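Local structure of DUF5625 domain-containing protein (Sulfurospirillum deleyianum, 3NKG) at residues Ile7-Asp12 with Val20-Lys25; Ser14-Val19 with Ile152-Glu157; Tyr32-Gln37 with Val163-Tyr168; Val98-Thr103 with Phe147-Ile152. The protein is of unknown function but folds as a beta sandwich of the galactose-binding-domain clan, which makes ligand binding a possibility that remains unproven. One frame throughout, in Å; residues are numbered along the deposited sequence.

From the N terminus, the chain passes back and forth between two antiparallel sheets packed face to face. Contact 1 closes a short loop between strand 7-11 of one sheet and strand 18-26 of the other. Within that loop begins contact 2, which therefore crosses contact 1 and reaches on to the connection after strand 143-151. Contact 3 joins strands 30-38 and 163-169 within the first sheet, spanning most of the chain and crossing contact 2. Contact 4 pairs strands 98-107 and 143-151 in the second sheet; it is nested inside the loops of both contact 2, with which it shares Ile152, and contact 3.

Contact 1 (Ile7-Asp12 with Val20-Lys25); sequences ISIPID and VEKEVK
At one margin of the beta sandwich, where the outermost strands of the two sheets lie over each other, Ile9 meets Val20 and Lys22. Strands 7-11 and 20-25 run antiparallel at 162°, yet their axes stay 8.2 Å apart at the nearest point and no hydrogen bond links them directly. Each is bonded instead to its own sheet, Ile9 to Phe165 and Val20 to Ile149, for example, so the contact is made by side chains between layers.

Ile9 occupies the middle. Its CG2, anti to the backbone N (chi1 of -64° for CG1), comes against Val20 CG1 at 3.4 Å, tighter than ordinary van der Waals packing. The two side chains run alongside each other with opposite headings, and Lys22 treats Ile9 likewise: its extended chain brings CD to 3.6 Å from Ile9 CG1, while CE passes 3.7 Å from Ile9 CG2. An alanine in place of Ile9 would probably open a gap between the sheets, leaving Val20 CG1 without its close partner and the aliphatic part of Lys22 freer to move.

Beyond Ile9, the Lys22 chain runs transversely to Pro10. A water near its amino group makes a weak bond to Ser8 O, although its separation from the amine is too short to be taken literally, and the equally close approach of the amine to the proline ring is doubtful too. Toward one end, Val20 CG2 lies 3.7 Å from Pro10 O. Toward the other, Ile7 CD1 touches Val24 CG1 at 3.8 Å.

Contact 2 (Ser14-Val19 with Ile152-Glu157); sequences SQAGSV and IEAFSE
Ile152 turns its carbonyl toward the opposing loop, where its O lies 3.3 Å from Ala16 CB. The same oxygen is 3.6 Å from Gly17 N, but no hydrogen bond forms. At Glu153 the main chains themselves come close: Glu153 C is 4.0 Å from Ala16 CA. To one side, Asn151 ND2 ties the two loops, bonding both Glu153 O and Gln15 O.

The surface opposite is a type II beta turn from Gln15 to Ser18, which leads into an edge strand of the beta sandwich. Gly17 takes the positive phi (74°) that such a turn asks of its third residue; the closing bond from Ser18 N to Gln15 O is weak.

Ala154 comes next, its methyl reaching across to the backbone on both sides of Gln15, with CB 3.5 Å from Ser14 O and 3.8 Å from Ala16 N. At Phe155 it is again the carbonyl that touches: its O receives a CA-H...O contact from Ser14 CA at 3.5 Å, with 152° at the hydrogen. The hydroxyl of Ser14 is occupied by Asp12 OD1, while the Phe155 ring leads away from Ser14 onto Val98 and Pro99.

Contact 3 (Tyr32-Gln37 with Val163-Tyr168); sequences YHLILQ and VDFTIY
Gln37 OE1 is gripped by two groups: Thr166 OG1 donates to it over 2.9 Å, standing 35° above the amide plane, and a water donates to it while also bonding Asp164 OD2. Thr166 OG1 is held a second time by Ser8 OG of the next strand. These bonds lie on one face of an antiparallel pair in a sheet of the beta sandwich, where His33, Ile35 and Gln37 each exchange two main-chain hydrogen bonds with Tyr168, Thr166 and Asp164 respectively.

On that same face the Tyr168 ring lies across the pair, its CG set between the backbone N and the carbonyl carbon (chi1 72°). His33 CB sits over one ring face, 4.0 Å from the centroid, and Ile35 CD1 approaches CE2 of Tyr168 at 3.7 Å. The imidazole, bonded through ND1 to Thr137, meets the phenol obliquely. An alanine in place of Tyr168 would probably uncover His33 CB and Ile35 CD1, and allow the imidazole more movement about its remaining bond.

The opposite face is apolar and turned to the other sheet. Leu34 CD1 and Leu36 CD2 reach the edge of the Phe165 ring, and Leu34 CD2 packs 3.6 Å from Ile167 CG1.

Contact 4 (Val98-Thr103 with Phe147-Ile152); sequences VPIKIT and FRIENI
Ile100 and Ile149 meet on the tight, buried side of this strand pair, with their CG2 methyls 3.8 Å apart. Each CG2 is anti to its own backbone N, and the two side chains approach at a slant. Further along, Ile102 CG2 comes more distantly to Phe147 CD2, at 4.4 Å. Ile102, Phe147 and Ile149 all go on to touch Phe165, so this face supplies part of the core between the two layers of the beta sandwich.

The strands belong to the middle of the second antiparallel sheet. Lys101 exchanges two main-chain bonds with Glu150, and Thr103 two with Arg148; the one from Thr103 N to Arg148 O is nearly straight, with 174° at the hydrogen.

On the other face the packing is looser and partly open to solvent. Thr103 CB and Arg148 CB are 4.1 Å apart. The charged ends spread beyond them: Lys101 NZ remains 4.7 Å from Glu150 OE1, too far for a salt bridge, although the opposite charges probably still attract. Thr103 OG1 bonds Asp118, and Arg148 has a long, weak ion pair with Glu21.

Where the pairing ends, Ile152 N still donates to Pro99 O over 3.2 Å, tilted 30° from the carbonyl plane. The side chains close up again here, Pro99 CB lying 3.8 Å from Ile152 CB, and a water sits between Pro99 O and OD1 of Asn151, whose ND2 bonds Glu153 O.

Contact 1 (Ile7-Asp12 with Val20-Lys25)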
loop_
_atom_site.group_PDB
_atom_site.type_symbol
_atom_site.label_atom_id
_atom_site.label_comp_id
_atom_site.label_asym_id
_atom_site.label_seq_id
_atom_site.Cartn_x
_atom_site.Cartn_y
_atom_site.Cartn_z
ATOM N N ILE A 7 7.593 10.246 -2.110
ATOM C CA ILE A 7 8.386 9.458 -3.040
ATOM C C ILE A 7 7.535 8.281 -3.482
ATOM O O ILE A 7 6.948 7.600 -2.641
ATOM C CB ILE A 7 9.627 8.926 -2.337
ATOM C CG1 ILE A 7 10.519 10.099 -1.924
ATOM C CG2 ILE A 7 10.377 7.968 -3.231
ATOM C CD1 ILE A 7 11.562 9.714 -0.920
ATOM N N SER A 8 7.446 8.051 -4.790
ATOM C CA SER A 8 6.662 6.923 -5.313
ATOM C C SER A 8 7.508 5.957 -6.128
ATOM O O SER A 8 8.325 6.362 -6.940
ATOM C CB SER A 8 5.479 7.404 -6.153
ATOM O OG SER A 8 4.409 7.882 -5.342
ATOM N N ILE A 9 7.297 4.665 -5.903
ATOM C CA ILE A 9 8.049 3.622 -6.570
ATOM C C ILE A 9 7.042 2.692 -7.259
ATOM O O ILE A 9 6.256 2.029 -6.586
ATOM C CB ILE A 9 8.896 2.851 -5.528
ATOM C CG1 ILE A 9 9.933 3.776 -4.888
ATOM C CG2 ILE A 9 9.586 1.619 -6.119
ATOM C CD1 ILE A 9 10.607 3.168 -3.669
ATOM N N PRO A 10 7.043 2.662 -8.601
ATOM C CA PRO A 10 6.092 1.790 -9.290
ATOM C C PRO A 10 6.384 0.340 -8.989
ATOM O O PRO A 10 7.537 -0.072 -9.046
ATOM C CB PRO A 10 6.348 2.085 -10.775
ATOM C CG PRO A 10 6.865 3.489 -10.784
ATOM C CD PRO A 10 7.749 3.547 -9.544
ATOM N N ILE A 11 5.346 -0.426 -8.658
ATOM C CA ILE A 11 5.506 -1.860 -8.470
ATOM C C ILE A 11 4.453 -2.653 -9.256
ATOM O O ILE A 11 3.416 -2.111 -9.663
ATOM C CB ILE A 11 5.426 -2.239 -7.001
ATOM C CG1 ILE A 11 4.050 -1.888 -6.446
ATOM C CG2 ILE A 11 6.510 -1.504 -6.220
ATOM C CD1 ILE A 11 3.859 -2.396 -5.045
ATOM N N ASP A 12 4.733 -3.942 -9.431
ATOM C CA ASP A 12 3.931 -4.848 -10.248
ATOM C C ASP A 12 3.327 -5.955 -9.387
ATOM O O ASP A 12 4.011 -6.926 -9.068
ATOM C CB ASP A 12 4.836 -5.485 -11.301
ATOM C CG ASP A 12 4.072 -6.425 -12.236
ATOM O OD1 ASP A 12 2.845 -6.612 -12.037
ATOM O OD2 ASP A 12 4.694 -6.959 -13.179
ATOM N N VAL A 20 11.468 -4.467 -6.600
ATOM C CA VAL A 20 11.988 -3.171 -6.989
ATOM C C VAL A 20 12.851 -2.603 -5.865
ATOM O O VAL A 20 12.521 -2.730 -4.692
ATOM C CB VAL A 20 10.854 -2.184 -7.317
ATOM C CG1 VAL A 20 11.438 -0.830 -7.679
ATOM C CG2 VAL A 20 10.035 -2.718 -8.459
ATOM N N GLU A 21 13.971 -1.986 -6.229
ATOM C CA GLU A 21 14.903 -1.455 -5.243
ATOM C C GLU A 21 15.225 0.004 -5.583
ATOM O O GLU A 21 15.633 0.300 -6.701
ATOM C CB GLU A 21 16.170 -2.316 -5.255
ATOM C CG GLU A 21 17.098 -2.152 -4.091
ATOM C CD GLU A 21 18.182 -3.227 -4.070
ATOM O OE1 GLU A 21 17.843 -4.415 -3.864
ATOM O OE2 GLU A 21 19.372 -2.886 -4.248
ATOM N N LYS A 22 15.009 0.923 -4.651
ATOM C CA LYS A 22 15.414 2.307 -4.898
ATOM C C LYS A 22 16.071 2.985 -3.700
ATOM O O LYS A 22 15.753 2.682 -2.547
ATOM C CB LYS A 22 14.248 3.144 -5.424
ATOM C CG LYS A 22 13.887 2.795 -6.857
ATOM C CD LYS A 22 12.553 3.383 -7.283
ATOM C CE LYS A 22 12.085 2.757 -8.594
ATOM N NZ LYS A 22 10.797 3.331 -9.080
ATOM N N GLU A 23 17.007 3.885 -3.983
ATOM C CA GLU A 23 17.598 4.700 -2.944
ATOM C C GLU A 23 16.612 5.798 -2.589
ATOM O O GLU A 23 15.949 6.370 -3.444
ATOM C CB GLU A 23 18.928 5.306 -3.384
ATOM C CG GLU A 23 19.547 6.192 -2.319
ATOM C CD GLU A 23 20.925 6.714 -2.714
ATOM O OE1 GLU A 23 21.651 6.006 -3.459
ATOM O OE2 GLU A 23 21.275 7.835 -2.279
ATOM N N VAL A 24 16.533 6.081 -1.306
ATOM C CA VAL A 24 15.538 6.962 -0.790
ATOM C C VAL A 24 16.212 7.907 0.185
ATOM O O VAL A 24 16.914 7.468 1.104
ATOM C CB VAL A 24 14.464 6.148 -0.032
ATOM C CG1 VAL A 24 13.638 7.070 0.855
ATOM C CG2 VAL A 24 13.609 5.367 -1.024
ATOM N N LYS A 25 15.979 9.200 -0.005
ATOM C CA LYS A 25 16.563 10.205 0.857
ATOM C C LYS A 25 15.516 10.781 1.788
ATOM O O LYS A 25 14.530 11.348 1.343
ATOM C CB LYS A 25 17.221 11.307 0.022
ATOM C CG LYS A 25 18.001 12.333 0.845
ATOM C CD LYS A 25 18.910 13.180 -0.043
ATOM C CE LYS A 25 19.703 14.208 0.755
ATOM N NZ LYS A 25 20.602 15.025 -0.129
HETATM O O HOH W 1 10.862 5.769 -9.230
#

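Contact 2 (Ser14-Val19 with Ile152-Glu157)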
loop_
_atom_site.group_PDB
_atom_site.type_symbol
_atom_site.label_atom_id
_atom_site.label_comp_id
_atom_site.label_asym_id
_atom_site.label_seq_id
_atom_site.Cartn_x
_atom_site.Cartn_y
_atom_site.Cartn_z
ATOM N N SER A 14 1.021 -8.052 -10.296
ATOM C CA SER A 14 0.507 -9.174 -11.104
ATOM C C SER A 14 1.495 -10.351 -11.152
ATOM O O SER A 14 1.130 -11.447 -11.553
ATOM C CB SER A 14 0.171 -8.710 -12.528
ATOM O OG SER A 14 1.357 -8.344 -13.222
ATOM N N GLN A 15 2.747 -10.124 -10.736
ATOM C CA GLN A 15 3.785 -11.168 -10.783
ATOM C C GLN A 15 4.354 -11.527 -9.402
ATOM O O GLN A 15 4.874 -10.661 -8.709
ATOM C CB GLN A 15 4.946 -10.732 -11.691
ATOM C CG GLN A 15 4.586 -10.602 -13.166
ATOM C CD GLN A 15 4.282 -11.949 -13.811
ATOM O OE1 GLN A 15 5.131 -12.841 -13.837
ATOM N NE2 GLN A 15 3.066 -12.101 -14.333
ATOM N N ALA A 16 4.298 -12.809 -9.034
ATOM C CA ALA A 16 4.923 -13.295 -7.791
ATOM C C ALA A 16 6.419 -13.022 -7.812
ATOM O O ALA A 16 7.059 -13.183 -8.850
ATOM C CB ALA A 16 4.640 -14.801 -7.584
ATOM N N GLY A 17 6.981 -12.577 -6.684
ATOM C CA GLY A 17 8.422 -12.362 -6.605
ATOM C C GLY A 17 8.960 -11.134 -7.327
ATOM O O GLY A 17 10.178 -10.962 -7.455
ATOM N N SER A 18 8.065 -10.264 -7.793
ATOM C CA SER A 18 8.505 -9.024 -8.420
ATOM C C SER A 18 9.186 -8.148 -7.366
ATOM O O SER A 18 8.613 -7.880 -6.303
ATOM C CB SER A 18 7.342 -8.278 -9.086
ATOM O OG SER A 18 6.537 -7.588 -8.145
ATOM N N VAL A 19 10.410 -7.711 -7.670
ATOM C CA VAL A 19 11.210 -6.891 -6.753
ATOM C C VAL A 19 11.566 -5.545 -7.386
ATOM O O VAL A 19 11.903 -5.495 -8.567
ATOM C CB VAL A 19 12.528 -7.610 -6.378
ATOM C CG1 VAL A 19 13.465 -6.689 -5.519
ATOM C CG2 VAL A 19 12.229 -8.910 -5.655
ATOM N N ILE A 152 4.977 -10.601 -3.036
ATOM C CA ILE A 152 5.090 -12.054 -2.851
ATOM C C ILE A 152 4.150 -12.879 -3.758
ATOM O O ILE A 152 4.583 -13.851 -4.393
ATOM C CB ILE A 152 4.906 -12.463 -1.356
ATOM C CG1 ILE A 152 5.902 -11.703 -0.470
ATOM C CG2 ILE A 152 5.071 -13.970 -1.163
ATOM C CD1 ILE A 152 7.359 -12.053 -0.746
ATOM N N GLU A 153 2.877 -12.501 -3.828
ATOM C CA GLU A 153 1.902 -13.281 -4.605
ATOM C C GLU A 153 1.457 -12.593 -5.892
ATOM O O GLU A 153 1.419 -11.357 -5.975
ATOM C CB GLU A 153 0.637 -13.582 -3.788
ATOM C CG GLU A 153 0.834 -14.411 -2.535
ATOM C CD GLU A 153 -0.497 -14.681 -1.819
ATOM O OE1 GLU A 153 -1.580 -14.555 -2.462
ATOM O OE2 GLU A 153 -0.455 -15.021 -0.615
ATOM N N ALA A 154 1.053 -13.409 -6.864
ATOM C CA ALA A 154 0.518 -12.920 -8.138
ATOM C C ALA A 154 -0.976 -12.603 -8.006
ATOM O O ALA A 154 -1.741 -13.438 -7.514
ATOM C CB ALA A 154 0.723 -13.986 -9.216
ATOM N N PHE A 155 -1.385 -11.404 -8.437
ATOM C CA PHE A 155 -2.808 -11.034 -8.480
ATOM C C PHE A 155 -3.241 -10.702 -9.910
ATOM O O PHE A 155 -2.853 -9.682 -10.472
ATOM C CB PHE A 155 -3.106 -9.884 -7.494
ATOM C CG PHE A 155 -2.880 -10.289 -6.074
ATOM C CD1 PHE A 155 -3.873 -10.985 -5.366
ATOM C CD2 PHE A 155 -1.660 -10.064 -5.474
ATOM C CE1 PHE A 155 -3.655 -11.411 -4.065
ATOM C CE2 PHE A 155 -1.423 -10.495 -4.155
ATOM C CZ PHE A 155 -2.414 -11.162 -3.454
ATOM N N SER A 156 -4.009 -11.601 -10.506
ATOM C CA SER A 156 -4.386 -11.458 -11.901
ATOM C C SER A 156 -5.260 -10.227 -12.120
ATOM O O SER A 156 -5.253 -9.668 -13.208
ATOM C CB SER A 156 -5.097 -12.722 -12.407
ATOM O OG SER A 156 -6.372 -12.893 -11.805
ATOM N N GLU A 157 -6.004 -9.811 -11.091
ATOM C CA GLU A 157 -6.747 -8.542 -11.139
ATOM C C GLU A 157 -5.851 -7.320 -11.400
ATOM O O GLU A 157 -6.323 -6.283 -11.873
ATOM C CB GLU A 157 -7.503 -8.295 -9.830
ATOM C CG GLU A 157 -8.282 -9.483 -9.330
ATOM C CD GLU A 157 -7.542 -10.264 -8.239
ATOM O OE1 GLU A 157 -6.431 -10.793 -8.488
ATOM O OE2 GLU A 157 -8.104 -10.369 -7.130
#

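Contact 3 (Tyr32-Gln37 with Val163-Tyr168)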
loop_
_atom_site.group_PDB
_atom_site.type_symbol
_atom_site.label_atom_id
_atom_site.label_comp_id
_atom_site.label_asym_id
_atom_site.label_seq_id
_atom_site.Cartn_x
_atom_site.Cartn_y
_atom_site.Cartn_z
ATOM N N TYR A 32 6.913 8.367 8.891
ATOM C CA TYR A 32 6.508 8.318 7.488
ATOM C C TYR A 32 5.550 7.195 7.237
ATOM O O TYR A 32 5.771 6.067 7.662
ATOM C CB TYR A 32 7.708 8.092 6.566
ATOM C CG TYR A 32 8.615 9.274 6.521
ATOM C CD1 TYR A 32 9.537 9.502 7.536
ATOM C CD2 TYR A 32 8.523 10.198 5.485
ATOM C CE1 TYR A 32 10.373 10.630 7.504
ATOM C CE2 TYR A 32 9.340 11.300 5.443
ATOM C CZ TYR A 32 10.263 11.522 6.459
ATOM O OH TYR A 32 11.079 12.634 6.402
ATOM N N HIS A 33 4.505 7.495 6.485
ATOM C CA HIS A 33 3.590 6.463 6.049
ATOM C C HIS A 33 4.139 5.757 4.822
ATOM O O HIS A 33 4.656 6.411 3.904
ATOM C CB HIS A 33 2.238 7.076 5.679
ATOM C CG HIS A 33 1.555 7.754 6.818
ATOM N ND1 HIS A 33 1.424 7.166 8.059
ATOM C CD2 HIS A 33 0.965 8.970 6.907
ATOM C CE1 HIS A 33 0.784 7.994 8.868
ATOM N NE2 HIS A 33 0.501 9.098 8.195
ATOM N N LEU A 34 3.985 4.432 4.805
ATOM C CA LEU A 34 4.272 3.603 3.641
ATOM C C LEU A 34 2.941 3.053 3.150
ATOM O O LEU A 34 2.211 2.441 3.921
ATOM C CB LEU A 34 5.167 2.428 4.020
ATOM C CG LEU A 34 6.462 2.724 4.764
ATOM C CD1 LEU A 34 7.337 1.491 4.751
ATOM C CD2 LEU A 34 7.190 3.886 4.122
ATOM N N ILE A 35 2.615 3.276 1.878
ATOM C CA ILE A 35 1.289 2.897 1.381
ATOM C C ILE A 35 1.381 2.403 -0.042
ATOM O O ILE A 35 2.400 2.598 -0.719
ATOM C CB ILE A 35 0.308 4.104 1.378
ATOM C CG1 ILE A 35 0.664 5.066 0.252
ATOM C CG2 ILE A 35 0.299 4.844 2.749
ATOM C CD1 ILE A 35 -0.202 6.305 0.186
ATOM N N LEU A 36 0.313 1.767 -0.507
ATOM C CA LEU A 36 0.195 1.465 -1.918
ATOM C C LEU A 36 -0.913 2.327 -2.484
ATOM O O LEU A 36 -2.001 2.422 -1.885
ATOM C CB LEU A 36 -0.167 -0.022 -2.124
ATOM C CG LEU A 36 0.814 -1.022 -1.533
ATOM C CD1 LEU A 36 0.269 -2.418 -1.722
ATOM C CD2 LEU A 36 2.168 -0.870 -2.175
ATOM N N GLN A 37 -0.666 2.920 -3.650
ATOM C CA GLN A 37 -1.667 3.718 -4.354
ATOM C C GLN A 37 -2.002 3.075 -5.686
ATOM O O GLN A 37 -1.100 2.836 -6.507
ATOM C CB GLN A 37 -1.144 5.128 -4.626
ATOM C CG GLN A 37 -0.782 5.918 -3.381
ATOM C CD GLN A 37 -0.334 7.332 -3.718
ATOM O OE1 GLN A 37 0.749 7.543 -4.270
ATOM N NE2 GLN A 37 -1.177 8.304 -3.404
ATOM N N VAL A 163 0.358 0.513 -9.969
ATOM C CA VAL A 163 0.339 0.618 -8.517
ATOM C C VAL A 163 1.674 1.256 -8.076
ATOM O O VAL A 163 2.733 0.879 -8.582
ATOM C CB VAL A 163 0.228 -0.773 -7.879
ATOM C CG1 VAL A 163 0.388 -0.680 -6.368
ATOM C CG2 VAL A 163 -1.083 -1.459 -8.275
ATOM N N ASP A 164 1.613 2.230 -7.167
ATOM C CA ASP A 164 2.812 2.868 -6.613
ATOM C C ASP A 164 2.991 2.469 -5.154
ATOM O O ASP A 164 2.036 2.513 -4.367
ATOM C CB ASP A 164 2.684 4.395 -6.649
ATOM C CG ASP A 164 2.867 4.966 -8.035
ATOM O OD1 ASP A 164 3.654 4.397 -8.818
ATOM O OD2 ASP A 164 2.234 5.994 -8.338
ATOM N N PHE A 165 4.195 2.055 -4.798
ATOM C CA PHE A 165 4.617 2.088 -3.401
ATOM C C PHE A 165 5.033 3.524 -3.083
ATOM O O PHE A 165 5.881 4.108 -3.769
ATOM C CB PHE A 165 5.768 1.120 -3.160
ATOM C CG PHE A 165 6.353 1.201 -1.788
ATOM C CD1 PHE A 165 5.792 0.485 -0.736
ATOM C CD2 PHE A 165 7.472 1.960 -1.546
ATOM C CE1 PHE A 165 6.334 0.555 0.539
ATOM C CE2 PHE A 165 8.023 2.032 -0.259
ATOM C CZ PHE A 165 7.446 1.335 0.774
ATOM N N THR A 166 4.435 4.098 -2.045
ATOM C CA THR A 166 4.649 5.513 -1.741
ATOM C C THR A 166 5.055 5.780 -0.284
ATOM O O THR A 166 4.483 5.207 0.647
ATOM C CB THR A 166 3.418 6.332 -2.124
ATOM O OG1 THR A 166 3.300 6.335 -3.545
ATOM C CG2 THR A 166 3.538 7.776 -1.650
ATOM N N ILE A 167 6.058 6.641 -0.107
ATOM C CA ILE A 167 6.483 7.097 1.220
ATOM C C ILE A 167 6.150 8.568 1.347
ATOM O O ILE A 167 6.599 9.397 0.534
ATOM C CB ILE A 167 8.006 6.910 1.418
ATOM C CG1 ILE A 167 8.409 5.478 1.095
ATOM C CG2 ILE A 167 8.450 7.257 2.864
ATOM C CD1 ILE A 167 9.829 5.332 0.635
ATOM N N TYR A 168 5.343 8.916 2.338
ATOM C CA TYR A 168 5.130 10.335 2.598
ATOM C C TYR A 168 5.109 10.650 4.098
ATOM O O TYR A 168 4.834 9.784 4.936
ATOM C CB TYR A 168 3.887 10.868 1.865
ATOM C CG TYR A 168 2.570 10.405 2.447
ATOM C CD1 TYR A 168 1.803 11.253 3.228
ATOM C CD2 TYR A 168 2.094 9.125 2.212
ATOM C CE1 TYR A 168 0.586 10.834 3.773
ATOM C CE2 TYR A 168 0.889 8.696 2.759
ATOM C CZ TYR A 168 0.138 9.558 3.533
ATOM O OH TYR A 168 -1.063 9.137 4.080
HETATM O O HOH W 2 1.822 8.004 -6.967
#

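Contact 4 (Val98-Thr103 with Phe147-Ile152)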
loop_
_atom_site.group_PDB
_atom_site.type_symbol
_atom_site.label_atom_id
_atom_site.label_comp_id
_atom_site.label_asym_id
_atom_site.label_seq_id
_atom_site.Cartn_x
_atom_site.Cartn_y
_atom_site.Cartn_z
ATOM N N VAL A 98 -2.660 -8.731 0.537
ATOM C CA VAL A 98 -1.500 -8.661 -0.363
ATOM C C VAL A 98 -0.184 -8.651 0.445
ATOM O O VAL A 98 0.148 -7.658 1.087
ATOM C CB VAL A 98 -1.571 -7.415 -1.269
ATOM C CG1 VAL A 98 -0.313 -7.311 -2.172
ATOM C CG2 VAL A 98 -2.852 -7.451 -2.120
ATOM N N PRO A 99 0.543 -9.776 0.421
ATOM C CA PRO A 99 1.811 -9.897 1.153
ATOM C C PRO A 99 2.868 -9.102 0.440
ATOM O O PRO A 99 3.084 -9.317 -0.748
ATOM C CB PRO A 99 2.162 -11.388 1.042
ATOM C CG PRO A 99 0.904 -12.073 0.526
ATOM C CD PRO A 99 0.151 -11.035 -0.254
ATOM N N ILE A 100 3.507 -8.200 1.170
ATOM C CA ILE A 100 4.539 -7.323 0.646
ATOM C C ILE A 100 5.712 -7.443 1.600
ATOM O O ILE A 100 5.552 -7.299 2.818
ATOM C CB ILE A 100 4.092 -5.866 0.695
ATOM C CG1 ILE A 100 2.865 -5.651 -0.199
ATOM C CG2 ILE A 100 5.229 -4.932 0.268
ATOM C CD1 ILE A 100 3.171 -5.714 -1.662
ATOM N N LYS A 101 6.892 -7.704 1.061
ATOM C CA LYS A 101 8.076 -7.736 1.894
ATOM C C LYS A 101 8.882 -6.470 1.676
ATOM O O LYS A 101 9.296 -6.151 0.544
ATOM C CB LYS A 101 8.916 -8.979 1.596
ATOM C CG LYS A 101 10.105 -9.170 2.522
ATOM C CD LYS A 101 10.783 -10.508 2.232
ATOM C CE LYS A 101 12.275 -10.439 2.461
ATOM N NZ LYS A 101 12.929 -11.761 2.217
ATOM N N ILE A 102 9.095 -5.743 2.767
ATOM C CA ILE A 102 9.907 -4.535 2.726
ATOM C C ILE A 102 11.218 -4.714 3.471
ATOM O O ILE A 102 11.236 -5.049 4.659
ATOM C CB ILE A 102 9.159 -3.326 3.323
ATOM C CG1 ILE A 102 7.884 -3.059 2.527
ATOM C CG2 ILE A 102 10.041 -2.059 3.314
ATOM C CD1 ILE A 102 6.972 -2.065 3.192
ATOM N N THR A 103 12.314 -4.485 2.758
ATOM C CA THR A 103 13.654 -4.516 3.338
ATOM C C THR A 103 14.284 -3.134 3.258
ATOM O O THR A 103 14.273 -2.514 2.204
ATOM C CB THR A 103 14.542 -5.529 2.593
ATOM O OG1 THR A 103 13.870 -6.793 2.562
ATOM C CG2 THR A 103 15.866 -5.701 3.303
ATOM N N PHE A 147 15.508 1.082 -0.130
ATOM C CA PHE A 147 14.273 0.354 0.060
ATOM C C PHE A 147 14.163 -0.733 -0.995
ATOM O O PHE A 147 14.286 -0.480 -2.185
ATOM C CB PHE A 147 13.093 1.301 -0.076
ATOM C CG PHE A 147 12.768 2.070 1.173
ATOM C CD1 PHE A 147 13.635 3.048 1.654
ATOM C CD2 PHE A 147 11.578 1.827 1.862
ATOM C CE1 PHE A 147 13.332 3.770 2.812
ATOM C CE2 PHE A 147 11.263 2.534 3.005
ATOM C CZ PHE A 147 12.139 3.517 3.486
ATOM N N ARG A 148 13.928 -1.953 -0.555
ATOM C CA ARG A 148 13.654 -3.032 -1.482
ATOM C C ARG A 148 12.228 -3.498 -1.207
ATOM O O ARG A 148 11.869 -3.778 -0.065
ATOM C CB ARG A 148 14.652 -4.159 -1.266
ATOM C CG ARG A 148 14.456 -5.344 -2.166
ATOM C CD ARG A 148 15.419 -6.446 -1.766
ATOM N NE ARG A 148 14.979 -7.731 -2.285
ATOM C CZ ARG A 148 15.657 -8.460 -3.160
ATOM N NH1 ARG A 148 15.164 -9.630 -3.562
ATOM N NH2 ARG A 148 16.828 -8.029 -3.625
ATOM N N ILE A 149 11.414 -3.552 -2.255
ATOM C CA ILE A 149 10.007 -3.908 -2.111
ATOM C C ILE A 149 9.713 -5.096 -3.016
ATOM O O ILE A 149 9.949 -5.033 -4.219
ATOM C CB ILE A 149 9.047 -2.747 -2.465
ATOM C CG1 ILE A 149 9.351 -1.507 -1.623
ATOM C CG2 ILE A 149 7.561 -3.200 -2.240
ATOM C CD1 ILE A 149 10.291 -0.503 -2.290
ATOM N N GLU A 150 9.232 -6.181 -2.414
ATOM C CA GLU A 150 8.957 -7.407 -3.127
ATOM C C GLU A 150 7.484 -7.767 -2.970
ATOM O O GLU A 150 6.955 -7.826 -1.855
ATOM C CB GLU A 150 9.839 -8.553 -2.603
ATOM C CG GLU A 150 9.426 -9.940 -3.138
ATOM C CD GLU A 150 10.445 -11.066 -2.850
ATOM O OE1 GLU A 150 11.426 -10.836 -2.109
ATOM O OE2 GLU A 150 10.265 -12.194 -3.383
ATOM N N ASN A 151 6.824 -7.966 -4.105
ATOM C CA ASN A 151 5.465 -8.484 -4.139
ATOM C C ASN A 151 5.518 -10.011 -4.097
ATOM O O ASN A 151 6.060 -10.657 -5.004
ATOM C CB ASN A 151 4.731 -7.999 -5.399
ATOM C CG ASN A 151 3.354 -8.596 -5.529
ATOM O OD1 ASN A 151 2.483 -8.384 -4.671
ATOM N ND2 ASN A 151 3.147 -9.372 -6.593
ATOM N N ILE A 152 4.977 -10.601 -3.036
ATOM C CA ILE A 152 5.090 -12.054 -2.851
ATOM C C ILE A 152 4.150 -12.879 -3.758
ATOM O O ILE A 152 4.583 -13.851 -4.393
ATOM C CB ILE A 152 4.906 -12.463 -1.356
ATOM C CG1 ILE A 152 5.902 -11.703 -0.470
ATOM C CG2 ILE A 152 5.071 -13.970 -1.163
ATOM C CD1 ILE A 152 7.359 -12.053 -0.746
HETATM O O HOH W 3 1.660 -10.139 -2.928
#